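Long-range contacts in anthranilate-CoA ligase (Stigmatella aurantiaca, PDB 4WV3), which belongs to the ANL superfamily of AMP-binding enzymes, which pair a large N-terminal domain with a small C-terminal one: residues 6-12 with 189-194; 81-85 with 159-163; 195-199 with 343-347; 432-436 with 475-480. All blocks are in the same frame, centred on the assembly; numbering follows the deposited sequence.

Contact 1: 6-12 with 189-194; sequences LPLYYNA and HKDYPL
An irregular, mostly extended run, 6-12, drapes over the start of helix 191-204. The backbones come closest at Ala12 and His189 (CA to CA 4.9 Å), while residues 7-9 arch away. The His189 ring (chi1 m) makes the larger fit, with Tyr10 O over one face. Pro193 is a second bump: Leu6 (m, t) and Tyr10 (chi1 t) shape a hollow for it, with Leu6 CD2 3.9 Å and Tyr10 OH 3.3 Å from Pro193 CG. Leu6 CD1 fits against Lys190 CB (3.6 Å) and Leu194 CG (4.2 Å). The Tyr10 ring turns its edge to the His189 carbonyl, CE2 lying 3.3 Å from His189 O. Ala12 CB sits 4.3 Å from Tyr192 CB. Asn11 OD1 caps Val13 N, ahead of helix 14-17, and its ND2 reaches Val81 O. At the His189 ring edge, Ala12 N donates to His189 ND1 (2.9 Å, 158°). One directed bond within a buried, largely apolar fit thus joins the N-terminal run to segment 189-194, and it requires ND1 to carry no proton.

Contact 2: 81-85 with 159-163; sequences VKLGA and LEAAQ
This is a helix-end-to-loop contact, partly buried, in which the last turn of helix 71-83 meets the extended, non-regular run 159-163 that precedes strand 169-175. CA atoms pair most closely at Lys82 and Ala161 (5.1 Å) and at Gly84 and Ala162 (5.3 Å). The main link is backbone to backbone: Ala162 N donates to Lys82 O (3.0 Å, 163°), a carbonyl at the end of the helix. Gly84 (phi/psi 91/3) terminates that helix in a Schellman motif, its N bonded to Val81 O at 3.0 Å. These backbone angles alone call for glycine, and a CB would also strike Ala162 CB, which rests 3.9 Å from Gly84 N and 3.5 Å from Leu83 O. Helix 71-83 is the connecting helix of a beta-alpha-beta crossover between the adjacent parallel strands 62-66 and 86-89, so the loop packs where the chain turns back into the sheet. Lys82, all-trans, stretches alongside the loop; its CG lies 4.0 Å from Ala161 CB and its CD 3.9 Å from Leu159 CD2. Lys82 NZ makes a weak hydrogen bond to Leu159 O (3.1 Å), its stronger partners being Glu17, by a salt bridge, and Asn46. Leu159 (t, p) also touches Asn46 and Asn50 of helix 38-54.

Contact 3: 195-199 with 343-347; sequences TAQLW and VEGYE
Thr195 opens the helical segment 195-199, the middle of helix 191-204, and sets its CG2 3.7 Å from Tyr346 OH; its own hydroxyl bonds back to Asp191 O, and the Tyr346 hydroxyl bonds to Thr372. A wider pi-type turn spans 196-199. Leu198 (m, t) contributes most, pointing at a type II beta turn from Val343 to Tyr346 that is closed by Tyr346 N to Val343 O (2.9 Å). Leu198 CD1 makes an off-centre CH-pi contact with the Tyr346 ring (4.2 Å to the centroid; 3.8 Å to Tyr346 CZ), while its CD2 reaches Glu344 O at 3.5 Å and Gly345 CA at 4.3 Å. The backbone angles of Gly345 (phi/psi 111/-24) by themselves call for glycine, and a CB would also collide with Leu198 CD2. Val343 CG1 packs on Leu198 O (3.4 Å). Trp199 (chi1 t) meets Val343 CG2 edge-on at CD1, 4.2 Å away, its side chain about 8 Å from the bound 3UK. The turn links strand 341-342, at the border of the nine-stranded sheet, to strand 347-351 of the antiparallel sheet. No direct hydrogen bond crosses; one water donates to Leu198 O (2.8 Å) and Glu344 O (2.4 Å), so the fit is largely apolar and the water bridges these two carbonyls.

Contact 4: 432-436 with 475-480; sequences TLIQH and QITDHC
Two histidines with trans chi1 reach in opposite directions across this contact. His479 (chi2 61°) extends from helix 470-483 to donate from NE2 to Thr432 O (2.8 Å, 138°), a carbonyl that also accepts Gln435 N at 3.2 Å. His436 (chi2 -76°) reaches back, its NE2 donating to Gln475 OE1 (3.0 Å, 152°) while its ND1 accepts from Ala438 N. Gln475 (m, t) stretches out to meet it, and Ile476 CG1 lies over one face of the His436 ring, 4.3 Å from CD2. The segments run in opposite senses, Thr432 being nearest Cys480 (CA to CA 7.1 Å) and His436 nearest Ile476 (7.0 Å). They belong to the small C-terminal domain of ANL enzymes, where the helical residues 432-433 lead into a type I beta turn, Leu433 to His436 (His436 N to Leu433 O 3.2 Å). Leu433 (m, t) brings its CD2 to Ile476 CG2 (3.7 Å) and Cys480 SG (3.6 Å), and touches Cys442 and Val444 of strand 439-448.

How the contacts relate
Contacts 1 and 3 are the buried pair and share helix 191-204, the first holding its start and the second its middle, where bound 3UK is nearer. Contact 2 is only partly buried; it is nested within the loop closed by contact 1 and touches it, Asn11 ND2 lying 3.3 Å from Val81 O. Contact 4, also partly buried, stands apart in the C-terminal domain, its centre about 37 Å from that of contact 3 and 55 Å from that of contact 2. The chemistry follows: main-chain and lysine bonds at a helix end in contact 2, apolar fitting with one histidine bond or one water in contacts 1 and 3, and two oppositely directed histidine bonds in contact 4.

Contact 1: 6-12 with 189-194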
loop_
_atom_site.group_PDB
_atom_site.type_symbol
_atom_site.label_atom_id
_atom_site.label_comp_id
_atom_site.label_asym_id
_atom_site.label_seq_id
_atom_site.Cartn_x
_atom_site.Cartn_y
_atom_site.Cartn_z
ATOM N N LEU A 6 -1.687 18.551 -18.117
ATOM C CA LEU A 6 -1.971 17.373 -18.924
ATOM C C LEU A 6 -2.881 17.738 -20.088
ATOM O O LEU A 6 -3.619 18.720 -20.015
ATOM C CB LEU A 6 -2.642 16.297 -18.067
ATOM C CG LEU A 6 -1.800 15.677 -16.953
ATOM C CD1 LEU A 6 -2.661 14.791 -16.071
ATOM C CD2 LEU A 6 -0.641 14.886 -17.541
ATOM N N PRO A 7 -2.823 16.954 -21.176
ATOM C CA PRO A 7 -3.801 17.134 -22.252
ATOM C C PRO A 7 -5.194 16.751 -21.758
ATOM O O PRO A 7 -5.311 15.858 -20.918
ATOM C CB PRO A 7 -3.325 16.152 -23.326
ATOM C CG PRO A 7 -2.515 15.137 -22.587
ATOM C CD PRO A 7 -1.847 15.895 -21.484
ATOM N N LEU A 8 -6.226 17.421 -22.264
ATOM C CA LEU A 8 -7.597 17.167 -21.831
ATOM C C LEU A 8 -7.970 15.703 -22.034
ATOM O O LEU A 8 -8.666 15.107 -21.212
ATOM C CB LEU A 8 -8.577 18.072 -22.580
ATOM C CG LEU A 8 -10.027 18.041 -22.094
ATOM C CD1 LEU A 8 -10.124 18.531 -20.656
ATOM C CD2 LEU A 8 -10.916 18.868 -23.012
ATOM N N TYR A 9 -7.495 15.130 -23.134
ATOM C CA TYR A 9 -7.666 13.708 -23.388
ATOM C C TYR A 9 -6.351 12.972 -23.158
ATOM O O TYR A 9 -5.398 13.118 -23.925
ATOM C CB TYR A 9 -8.184 13.471 -24.806
ATOM C CG TYR A 9 -9.627 13.879 -24.991
ATOM C CD1 TYR A 9 -9.965 15.189 -25.302
ATOM C CD2 TYR A 9 -10.653 12.955 -24.845
ATOM C CE1 TYR A 9 -11.284 15.567 -25.468
ATOM C CE2 TYR A 9 -11.976 13.322 -25.008
ATOM C CZ TYR A 9 -12.285 14.630 -25.321
ATOM O OH TYR A 9 -13.599 15.002 -25.485
ATOM N N TYR A 10 -6.307 12.188 -22.087
ATOM C CA TYR A 10 -5.090 11.496 -21.688
ATOM C C TYR A 10 -5.378 10.042 -21.338
ATOM O O TYR A 10 -6.424 9.723 -20.771
ATOM C CB TYR A 10 -4.450 12.210 -20.494
ATOM C CG TYR A 10 -3.255 11.498 -19.900
ATOM C CD1 TYR A 10 -1.984 11.669 -20.433
ATOM C CD2 TYR A 10 -3.397 10.663 -18.798
ATOM C CE1 TYR A 10 -0.888 11.022 -19.891
ATOM C CE2 TYR A 10 -2.308 10.012 -18.249
ATOM C CZ TYR A 10 -1.057 10.195 -18.800
ATOM O OH TYR A 10 0.031 9.550 -18.258
ATOM N N ASN A 11 -4.446 9.162 -21.687
ATOM C CA ASN A 11 -4.541 7.759 -21.311
ATOM C C ASN A 11 -3.319 7.348 -20.499
ATOM O O ASN A 11 -2.187 7.671 -20.862
ATOM C CB ASN A 11 -4.688 6.872 -22.549
ATOM C CG ASN A 11 -5.195 5.482 -22.213
ATOM O OD1 ASN A 11 -4.455 4.647 -21.694
ATOM N ND2 ASN A 11 -6.463 5.224 -22.516
ATOM N N ALA A 12 -3.552 6.635 -19.402
ATOM C CA ALA A 12 -2.486 6.264 -18.475
ATOM C C ALA A 12 -1.505 5.251 -19.062
ATOM O O ALA A 12 -0.488 4.937 -18.445
ATOM C CB ALA A 12 -3.076 5.743 -17.171
ATOM N N HIS A 189 -7.253 8.593 -15.229
ATOM C CA HIS A 189 -5.987 8.513 -15.949
ATOM C C HIS A 189 -4.996 9.561 -15.454
ATOM O O HIS A 189 -3.801 9.292 -15.353
ATOM C CB HIS A 189 -6.208 8.689 -17.454
ATOM C CG HIS A 189 -6.977 7.572 -18.092
ATOM N ND1 HIS A 189 -6.362 6.515 -18.727
ATOM C CD2 HIS A 189 -8.308 7.352 -18.200
ATOM C CE1 HIS A 189 -7.282 5.691 -19.198
ATOM N NE2 HIS A 189 -8.471 6.176 -18.890
ATOM N N LYS A 190 -5.504 10.749 -15.139
ATOM C CA LYS A 190 -4.664 11.871 -14.728
ATOM C C LYS A 190 -3.894 11.605 -13.437
ATOM O O LYS A 190 -2.811 12.149 -13.232
ATOM C CB LYS A 190 -5.504 13.143 -14.572
ATOM C CG LYS A 190 -6.570 13.064 -13.491
ATOM C CD LYS A 190 -7.206 14.421 -13.239
ATOM C CE LYS A 190 -8.344 14.320 -12.233
ATOM N NZ LYS A 190 -7.897 13.759 -10.927
ATOM N N ASP A 191 -4.453 10.764 -12.574
ATOM C CA ASP A 191 -3.876 10.520 -11.257
ATOM C C ASP A 191 -2.514 9.838 -11.325
ATOM O O ASP A 191 -1.682 10.004 -10.432
ATOM C CB ASP A 191 -4.838 9.691 -10.405
ATOM C CG ASP A 191 -6.164 10.386 -10.185
ATOM O OD1 ASP A 191 -6.184 11.635 -10.180
ATOM O OD2 ASP A 191 -7.185 9.688 -10.019
ATOM N N TYR A 192 -2.285 9.077 -12.389
ATOM C CA TYR A 192 -1.051 8.305 -12.520
ATOM C C TYR A 192 0.206 9.138 -12.814
ATOM O O TYR A 192 1.200 9.014 -12.098
ATOM C CB TYR A 192 -1.230 7.150 -13.516
ATOM C CG TYR A 192 -2.077 6.025 -12.967
ATOM C CD1 TYR A 192 -1.495 4.838 -12.545
ATOM C CD2 TYR A 192 -3.455 6.158 -12.850
ATOM C CE1 TYR A 192 -2.259 3.809 -12.035
ATOM C CE2 TYR A 192 -4.229 5.134 -12.338
ATOM C CZ TYR A 192 -3.625 3.962 -11.932
ATOM O OH TYR A 192 -4.384 2.937 -11.422
ATOM N N PRO A 193 0.177 9.993 -13.855
ATOM C CA PRO A 193 1.375 10.818 -14.044
ATOM C C PRO A 193 1.499 11.902 -12.975
ATOM O O PRO A 193 2.606 12.361 -12.694
ATOM C CB PRO A 193 1.147 11.450 -15.419
ATOM C CG PRO A 193 -0.326 11.478 -15.576
ATOM C CD PRO A 193 -0.819 10.228 -14.915
ATOM N N LEU A 194 0.373 12.297 -12.387
ATOM C CA LEU A 194 0.371 13.315 -11.342
ATOM C C LEU A 194 1.073 12.838 -10.073
ATOM O O LEU A 194 1.944 13.527 -9.545
ATOM C CB LEU A 194 -1.056 13.760 -11.021
ATOM C CG LEU A 194 -1.676 14.804 -11.949
ATOM C CD1 LEU A 194 -3.135 15.047 -11.584
ATOM C CD2 LEU A 194 -0.885 16.097 -11.888
#

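Contact 2: 81-85 with 159-163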
loop_
_atom_site.group_PDB
_atom_site.type_symbol
_atom_site.label_atom_id
_atom_site.label_comp_id
_atom_site.label_asym_id
_atom_site.label_seq_id
_atom_site.Cartn_x
_atom_site.Cartn_y
_atom_site.Cartn_z
ATOM N N VAL A 81 -6.042 -0.710 -19.453
ATOM C CA VAL A 81 -6.047 0.749 -19.395
ATOM C C VAL A 81 -6.037 1.388 -20.784
ATOM O O VAL A 81 -6.788 2.329 -21.049
ATOM C CB VAL A 81 -4.857 1.279 -18.565
ATOM C CG1 VAL A 81 -4.728 2.788 -18.704
ATOM C CG2 VAL A 81 -5.015 0.884 -17.104
ATOM N N LYS A 82 -5.194 0.865 -21.670
ATOM C CA LYS A 82 -5.084 1.391 -23.027
ATOM C C LYS A 82 -6.395 1.253 -23.792
ATOM O O LYS A 82 -6.718 2.072 -24.653
ATOM C CB LYS A 82 -3.962 0.682 -23.786
ATOM C CG LYS A 82 -3.717 1.230 -25.182
ATOM C CD LYS A 82 -2.435 0.684 -25.776
ATOM C CE LYS A 82 -2.179 1.274 -27.149
ATOM N NZ LYS A 82 -0.860 0.852 -27.692
ATOM N N LEU A 83 -7.153 0.213 -23.463
ATOM C CA LEU A 83 -8.416 -0.058 -24.134
ATOM C C LEU A 83 -9.511 0.889 -23.653
ATOM O O LEU A 83 -10.566 1.004 -24.276
ATOM C CB LEU A 83 -8.833 -1.509 -23.898
ATOM C CG LEU A 83 -9.832 -2.085 -24.898
ATOM C CD1 LEU A 83 -9.265 -1.976 -26.303
ATOM C CD2 LEU A 83 -10.162 -3.528 -24.555
ATOM N N GLY A 84 -9.250 1.569 -22.541
ATOM C CA GLY A 84 -10.226 2.464 -21.949
ATOM C C GLY A 84 -11.088 1.741 -20.933
ATOM O O GLY A 84 -12.020 2.314 -20.368
ATOM N N ALA A 85 -10.774 0.470 -20.707
ATOM C CA ALA A 85 -11.487 -0.334 -19.723
ATOM C C ALA A 85 -10.922 -0.081 -18.331
ATOM O O ALA A 85 -9.840 0.486 -18.185
ATOM C CB ALA A 85 -11.400 -1.808 -20.080
ATOM N N LEU A 159 -2.025 -1.502 -31.405
ATOM C CA LEU A 159 -3.308 -1.106 -30.839
ATOM C C LEU A 159 -3.377 0.409 -30.687
ATOM O O LEU A 159 -2.389 1.049 -30.327
ATOM C CB LEU A 159 -3.517 -1.776 -29.479
ATOM C CG LEU A 159 -4.793 -1.422 -28.712
ATOM C CD1 LEU A 159 -6.024 -1.858 -29.488
ATOM C CD2 LEU A 159 -4.780 -2.043 -27.325
ATOM N N GLU A 160 -4.543 0.980 -30.970
ATOM C CA GLU A 160 -4.756 2.408 -30.779
ATOM C C GLU A 160 -5.333 2.675 -29.394
ATOM O O GLU A 160 -6.296 2.030 -28.980
ATOM C CB GLU A 160 -5.693 2.967 -31.852
ATOM C CG GLU A 160 -5.105 2.992 -33.255
ATOM C CD GLU A 160 -4.114 4.124 -33.462
ATOM O OE1 GLU A 160 -3.872 4.895 -32.510
ATOM O OE2 GLU A 160 -3.579 4.245 -34.585
ATOM N N ALA A 161 -4.737 3.626 -28.682
ATOM C CA ALA A 161 -5.214 3.994 -27.356
ATOM C C ALA A 161 -6.592 4.638 -27.445
ATOM O O ALA A 161 -6.872 5.398 -28.373
ATOM C CB ALA A 161 -4.227 4.929 -26.672
ATOM N N ALA A 162 -7.451 4.325 -26.483
ATOM C CA ALA A 162 -8.811 4.850 -26.471
ATOM C C ALA A 162 -8.820 6.353 -26.216
ATOM O O ALA A 162 -7.975 6.875 -25.488
ATOM C CB ALA A 162 -9.647 4.127 -25.427
ATOM N N GLN A 163 -9.781 7.045 -26.820
ATOM C CA GLN A 163 -9.907 8.489 -26.658
ATOM C C GLN A 163 -10.489 8.822 -25.289
ATOM O O GLN A 163 -11.592 9.359 -25.184
ATOM C CB GLN A 163 -10.791 9.072 -27.761
ATOM C CG GLN A 163 -10.359 8.692 -29.167
ATOM C CD GLN A 163 -11.338 9.166 -30.224
ATOM O OE1 GLN A 163 -12.130 10.080 -29.990
ATOM N NE2 GLN A 163 -11.293 8.541 -31.396
#

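Contact 3: 195-199 with 343-347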
loop_
_atom_site.group_PDB
_atom_site.type_symbol
_atom_site.label_atom_id
_atom_site.label_comp_id
_atom_site.label_asym_id
_atom_site.label_seq_id
_atom_site.Cartn_x
_atom_site.Cartn_y
_atom_site.Cartn_z
ATOM N N THR A 195 0.695 11.660 -9.585
ATOM C CA THR A 195 1.345 11.089 -8.409
ATOM C C THR A 195 2.798 10.740 -8.711
ATOM O O THR A 195 3.665 10.847 -7.843
ATOM C CB THR A 195 0.619 9.828 -7.893
ATOM O OG1 THR A 195 0.469 8.885 -8.963
ATOM C CG2 THR A 195 -0.752 10.185 -7.337
ATOM N N ALA A 196 3.058 10.326 -9.947
ATOM C CA ALA A 196 4.408 9.969 -10.366
ATOM C C ALA A 196 5.326 11.183 -10.351
ATOM O O ALA A 196 6.518 11.070 -10.064
ATOM C CB ALA A 196 4.389 9.332 -11.749
ATOM N N GLN A 197 4.761 12.345 -10.656
ATOM C CA GLN A 197 5.529 13.581 -10.680
ATOM C C GLN A 197 5.615 14.210 -9.293
ATOM O O GLN A 197 6.703 14.547 -8.825
ATOM C CB GLN A 197 4.913 14.577 -11.665
ATOM C CG GLN A 197 5.734 15.840 -11.858
ATOM C CD GLN A 197 7.065 15.571 -12.533
ATOM O OE1 GLN A 197 7.128 14.899 -13.562
ATOM N NE2 GLN A 197 8.140 16.091 -11.951
ATOM N N LEU A 198 4.465 14.356 -8.640
ATOM C CA LEU A 198 4.382 15.056 -7.360
ATOM C C LEU A 198 5.206 14.411 -6.247
ATOM O O LEU A 198 5.819 15.111 -5.439
ATOM C CB LEU A 198 2.923 15.211 -6.920
ATOM C CG LEU A 198 2.065 16.163 -7.757
ATOM C CD1 LEU A 198 0.642 16.230 -7.218
ATOM C CD2 LEU A 198 2.690 17.550 -7.812
ATOM N N TRP A 199 5.224 13.083 -6.200
ATOM C CA TRP A 199 6.000 12.391 -5.176
ATOM C C TRP A 199 7.181 11.609 -5.747
ATOM O O TRP A 199 8.302 11.727 -5.252
ATOM C CB TRP A 199 5.115 11.466 -4.339
ATOM C CG TRP A 199 5.872 10.801 -3.232
ATOM C CD1 TRP A 199 6.078 11.287 -1.974
ATOM C CD2 TRP A 199 6.540 9.535 -3.288
ATOM N NE1 TRP A 199 6.828 10.399 -1.242
ATOM C CE2 TRP A 199 7.124 9.315 -2.025
ATOM C CE3 TRP A 199 6.698 8.565 -4.283
ATOM C CZ2 TRP A 199 7.855 8.166 -1.730
ATOM C CZ3 TRP A 199 7.422 7.425 -3.988
ATOM C CH2 TRP A 199 7.991 7.234 -2.722
ATOM N N VAL A 343 3.880 17.486 0.926
ATOM C CA VAL A 343 4.357 17.384 -0.448
ATOM C C VAL A 343 3.786 18.519 -1.291
ATOM O O VAL A 343 2.579 18.762 -1.278
ATOM C CB VAL A 343 3.966 16.032 -1.074
ATOM C CG1 VAL A 343 4.355 15.987 -2.544
ATOM C CG2 VAL A 343 4.612 14.886 -0.307
ATOM N N GLU A 344 4.659 19.216 -2.014
ATOM C CA GLU A 344 4.245 20.335 -2.855
ATOM C C GLU A 344 3.234 19.892 -3.910
ATOM O O GLU A 344 3.489 18.968 -4.680
ATOM C CB GLU A 344 5.463 20.988 -3.518
ATOM C CG GLU A 344 5.131 22.166 -4.423
ATOM C CD GLU A 344 4.532 23.341 -3.670
ATOM O OE1 GLU A 344 4.798 23.474 -2.456
ATOM O OE2 GLU A 344 3.792 24.131 -4.294
ATOM N N GLY A 345 2.082 20.558 -3.931
ATOM C CA GLY A 345 0.984 20.173 -4.798
ATOM C C GLY A 345 -0.163 19.626 -3.971
ATOM O O GLY A 345 -1.322 19.633 -4.392
ATOM N N TYR A 346 0.176 19.147 -2.779
ATOM C CA TYR A 346 -0.809 18.666 -1.821
ATOM C C TYR A 346 -0.913 19.644 -0.659
ATOM O O TYR A 346 0.098 20.050 -0.082
ATOM C CB TYR A 346 -0.419 17.281 -1.305
ATOM C CG TYR A 346 -0.490 16.189 -2.350
ATOM C CD1 TYR A 346 -1.534 16.140 -3.264
ATOM C CD2 TYR A 346 0.492 15.213 -2.427
ATOM C CE1 TYR A 346 -1.600 15.143 -4.221
ATOM C CE2 TYR A 346 0.434 14.213 -3.379
ATOM C CZ TYR A 346 -0.614 14.183 -4.273
ATOM O OH TYR A 346 -0.671 13.189 -5.224
ATOM N N GLU A 347 -2.140 20.022 -0.319
ATOM C CA GLU A 347 -2.376 20.983 0.750
ATOM C C GLU A 347 -3.003 20.297 1.963
ATOM O O GLU A 347 -3.977 19.554 1.836
ATOM C CB GLU A 347 -3.265 22.119 0.244
ATOM C CG GLU A 347 -3.378 23.298 1.189
ATOM C CD GLU A 347 -4.118 24.462 0.564
ATOM O OE1 GLU A 347 -4.181 24.532 -0.683
ATOM O OE2 GLU A 347 -4.644 25.304 1.321
HETATM O O HOH W 1 5.629 17.931 -5.176
#

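Contact 4: 432-436 with 475-480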
loop_
_atom_site.group_PDB
_atom_site.type_symbol
_atom_site.label_atom_id
_atom_site.label_comp_id
_atom_site.label_asym_id
_atom_site.label_seq_id
_atom_site.Cartn_x
_atom_site.Cartn_y
_atom_site.Cartn_z
ATOM N N THR A 432 7.477 3.279 21.458
ATOM C CA THR A 432 8.292 3.196 22.661
ATOM C C THR A 432 8.623 1.744 22.988
ATOM O O THR A 432 9.758 1.418 23.336
ATOM C CB THR A 432 7.582 3.847 23.865
ATOM O OG1 THR A 432 7.417 5.249 23.623
ATOM C CG2 THR A 432 8.390 3.651 25.137
ATOM N N LEU A 433 7.625 0.874 22.864
ATOM C CA LEU A 433 7.798 -0.547 23.145
ATOM C C LEU A 433 8.827 -1.192 22.220
ATOM O O LEU A 433 9.607 -2.046 22.643
ATOM C CB LEU A 433 6.461 -1.281 23.023
ATOM C CG LEU A 433 5.416 -1.012 24.104
ATOM C CD1 LEU A 433 4.046 -1.477 23.646
ATOM C CD2 LEU A 433 5.805 -1.709 25.394
ATOM N N ILE A 434 8.829 -0.773 20.959
ATOM C CA ILE A 434 9.703 -1.378 19.960
ATOM C C ILE A 434 11.168 -0.978 20.156
ATOM O O ILE A 434 12.066 -1.565 19.553
ATOM C CB ILE A 434 9.239 -1.041 18.524
ATOM C CG1 ILE A 434 9.664 -2.141 17.547
ATOM C CG2 ILE A 434 9.755 0.327 18.096
ATOM C CD1 ILE A 434 9.117 -1.964 16.148
ATOM N N GLN A 435 11.404 0.017 21.007
ATOM C CA GLN A 435 12.763 0.433 21.337
ATOM C C GLN A 435 13.509 -0.671 22.081
ATOM O O GLN A 435 14.727 -0.799 21.955
ATOM C CB GLN A 435 12.757 1.716 22.169
ATOM C CG GLN A 435 12.338 2.955 21.399
ATOM C CD GLN A 435 12.303 4.197 22.267
ATOM O OE1 GLN A 435 12.375 4.113 23.493
ATOM N NE2 GLN A 435 12.193 5.358 21.634
ATOM N N HIS A 436 12.775 -1.463 22.857
ATOM C CA HIS A 436 13.367 -2.598 23.553
ATOM C C HIS A 436 13.793 -3.656 22.539
ATOM O O HIS A 436 12.995 -4.070 21.697
ATOM C CB HIS A 436 12.388 -3.191 24.565
ATOM C CG HIS A 436 13.024 -4.144 25.530
ATOM N ND1 HIS A 436 13.383 -5.428 25.180
ATOM C CD2 HIS A 436 13.375 -3.997 26.829
ATOM C CE1 HIS A 436 13.923 -6.031 26.222
ATOM N NE2 HIS A 436 13.929 -5.184 27.236
ATOM N N GLN A 475 11.604 -5.346 32.576
ATOM C CA GLN A 475 12.377 -4.452 31.717
ATOM C C GLN A 475 11.467 -3.594 30.845
ATOM O O GLN A 475 11.647 -2.381 30.749
ATOM C CB GLN A 475 13.344 -5.245 30.835
ATOM C CG GLN A 475 14.478 -5.916 31.593
ATOM C CD GLN A 475 15.413 -6.683 30.679
ATOM O OE1 GLN A 475 15.467 -6.434 29.475
ATOM N NE2 GLN A 475 16.154 -7.627 31.248
ATOM N N ILE A 476 10.490 -4.234 30.209
ATOM C CA ILE A 476 9.526 -3.532 29.370
ATOM C C ILE A 476 8.693 -2.565 30.207
ATOM O O ILE A 476 8.393 -1.450 29.775
ATOM C CB ILE A 476 8.602 -4.520 28.627
ATOM C CG1 ILE A 476 9.412 -5.372 27.649
ATOM C CG2 ILE A 476 7.501 -3.782 27.885
ATOM C CD1 ILE A 476 8.575 -6.344 26.845
ATOM N N THR A 477 8.336 -2.996 31.413
ATOM C CA THR A 477 7.570 -2.163 32.333
ATOM C C THR A 477 8.356 -0.921 32.743
ATOM O O THR A 477 7.838 0.194 32.698
ATOM C CB THR A 477 7.167 -2.946 33.597
ATOM O OG1 THR A 477 6.377 -4.082 33.225
ATOM C CG2 THR A 477 6.366 -2.065 34.542
ATOM N N ASP A 478 9.609 -1.120 33.139
ATOM C CA ASP A 478 10.460 -0.013 33.568
ATOM C C ASP A 478 10.808 0.914 32.408
ATOM O O ASP A 478 11.062 2.102 32.605
ATOM C CB ASP A 478 11.736 -0.536 34.231
ATOM C CG ASP A 478 11.455 -1.333 35.491
ATOM O OD1 ASP A 478 10.346 -1.190 36.051
ATOM O OD2 ASP A 478 12.342 -2.100 35.921
ATOM N N HIS A 479 10.818 0.364 31.198
ATOM C CA HIS A 479 11.097 1.149 30.004
ATOM C C HIS A 479 9.939 2.091 29.690
ATOM O O HIS A 479 10.144 3.210 29.219
ATOM C CB HIS A 479 11.367 0.227 28.813
ATOM C CG HIS A 479 11.571 0.951 27.520
ATOM N ND1 HIS A 479 12.598 1.850 27.323
ATOM C CD2 HIS A 479 10.879 0.910 26.357
ATOM C CE1 HIS A 479 12.531 2.329 26.094
ATOM N NE2 HIS A 479 11.496 1.776 25.487
ATOM N N CYS A 480 8.720 1.632 29.958
ATOM C CA CYS A 480 7.527 2.434 29.707
ATOM C C CYS A 480 7.337 3.508 30.774
ATOM O O CYS A 480 6.713 4.539 30.526
ATOM C CB CYS A 480 6.286 1.542 29.630
ATOM S SG CYS A 480 6.241 0.461 28.185
#